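Local coordinates for uncharacterized protein (Leptospirillum rubarum, PDB 3OMD) that is of unknown function but belongs to the DUF5069 family and folds as a single chain of helices and loops, at residues K70-P73 against D77-A80. Residues are numbered along the deposited sequence; the frame is centred on the assembly and turned at random.
Sequences KSRP and DMLA
R72 carries the loop side of this contact, laying its aliphatic chain against D77 and M78 at the start of helix 75-85. R72 CB lies 3.9 Å from D77 CB. M78 SE (selenomethionine) lies 3.8 Å from both R72 CB and R72 CD, and the two side chains cross at about a right angle. The bend at chi2 (-56°) brings M78 SE against these two carbons. M78 CG also packs 3.6 Å from R72 O, a carbonyl oxygen hydrogen-bonded to R34 of helix 26-38.

The polar link runs through water. One water accepts from R72 NE at 3.1 Å, in the guanidinium plane, and donates to D77 O at 3.0 Å. R72 NH1 hydrogen-bonds to A68 O of helix 62-69. The D77 carboxylate makes no salt bridge with R72; R72 NE and D77 OD1 are 6.5 Å apart.

With an alanine here, the water and A68 O would probably lose their arginine donors, and M78 SE the touch of CD.

The arrangement is a short helix-loop-helix connection, in which the linker between helices 62-69 and 75-85 folds back on the second helix's first turn.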
loop_
_atom_site.group_PDB
_atom_site.type_symbol
_atom_site.label_atom_id
_atom_site.label_comp_id
_atom_site.label_asym_id
_atom_site.label_seq_id
_atom_site.Cartn_x
_atom_site.Cartn_y
_atom_site.Cartn_z
ATOM N N LYS A 70 10.483 -4.452 -12.307
ATOM C CA LYS A 70 10.851 -4.081 -13.688
ATOM C C LYS A 70 10.815 -5.217 -14.694
ATOM O O LYS A 70 10.621 -4.951 -15.885
ATOM C CB LYS A 70 12.242 -3.441 -13.754
ATOM C CG LYS A 70 12.339 -2.194 -12.887
ATOM C CD LYS A 70 13.753 -1.592 -13.032
ATOM C CE LYS A 70 14.018 -0.327 -12.227
ATOM N NZ LYS A 70 15.439 0.212 -12.360
ATOM N N SER A 71 11.110 -6.452 -14.286
ATOM C CA SER A 71 11.039 -7.582 -15.222
ATOM C C SER A 71 9.792 -8.439 -14.990
ATOM O O SER A 71 9.615 -9.494 -15.629
ATOM C CB SER A 71 12.299 -8.444 -15.155
ATOM O OG SER A 71 12.415 -8.927 -13.823
ATOM N N ARG A 72 8.919 -7.983 -14.089
ATOM C CA ARG A 72 7.716 -8.731 -13.671
ATOM C C ARG A 72 6.456 -7.875 -13.788
ATOM O O ARG A 72 5.960 -7.341 -12.791
ATOM C CB ARG A 72 7.916 -9.171 -12.221
ATOM C CG ARG A 72 9.089 -10.170 -12.138
ATOM C CD ARG A 72 9.480 -10.483 -10.675
ATOM N NE ARG A 72 10.531 -11.492 -10.634
ATOM C CZ ARG A 72 11.843 -11.235 -10.717
ATOM N NH1 ARG A 72 12.309 -9.974 -10.838
ATOM N NH2 ARG A 72 12.699 -12.254 -10.682
ATOM N N PRO A 73 5.909 -7.743 -14.993
ATOM C CA PRO A 73 4.812 -6.839 -15.271
ATOM C C PRO A 73 3.473 -7.297 -14.718
ATOM O O PRO A 73 2.579 -6.464 -14.515
ATOM C CB PRO A 73 4.757 -6.800 -16.822
ATOM C CG PRO A 73 5.402 -8.063 -17.238
ATOM C CD PRO A 73 6.465 -8.341 -16.227
ATOM N N ASP A 77 3.613 -12.528 -11.133
ATOM C CA ASP A 77 5.041 -12.627 -11.140
ATOM C C ASP A 77 5.668 -11.883 -9.975
ATOM O O ASP A 77 6.635 -12.372 -9.362
ATOM C CB ASP A 77 5.574 -12.239 -12.505
ATOM C CG ASP A 77 5.192 -13.337 -13.550
ATOM O OD1 ASP A 77 5.435 -14.533 -13.256
ATOM O OD2 ASP A 77 4.554 -13.043 -14.546
HETATM N N MSE A 78 5.096 -10.737 -9.616
HETATM C CA MSE A 78 5.611 -10.064 -8.445
HETATM C C MSE A 78 5.306 -10.857 -7.161
HETATM O O MSE A 78 6.109 -10.918 -6.244
HETATM C CB MSE A 78 5.035 -8.649 -8.348
HETATM C CG MSE A 78 5.666 -7.683 -9.191
HETATM SE SE MSE A 78 7.674 -7.696 -8.740
HETATM C CE MSE A 78 7.684 -7.440 -6.783
ATOM N N LEU A 79 4.133 -11.482 -7.108
ATOM C CA LEU A 79 3.784 -12.308 -5.947
ATOM C C LEU A 79 4.769 -13.473 -5.815
ATOM O O LEU A 79 5.232 -13.784 -4.697
ATOM C CB LEU A 79 2.337 -12.822 -6.056
ATOM C CG LEU A 79 1.876 -13.794 -4.936
ATOM C CD1 LEU A 79 1.946 -13.084 -3.576
ATOM C CD2 LEU A 79 0.491 -14.286 -5.216
ATOM N N ALA A 80 5.115 -14.114 -6.943
ATOM C CA ALA A 80 6.054 -15.238 -6.888
ATOM C C ALA A 80 7.418 -14.735 -6.389
ATOM O O ALA A 80 8.106 -15.436 -5.621
ATOM C CB ALA A 80 6.165 -15.932 -8.237
HETATM O O HOH W 1 8.802 -14.056 -10.546
#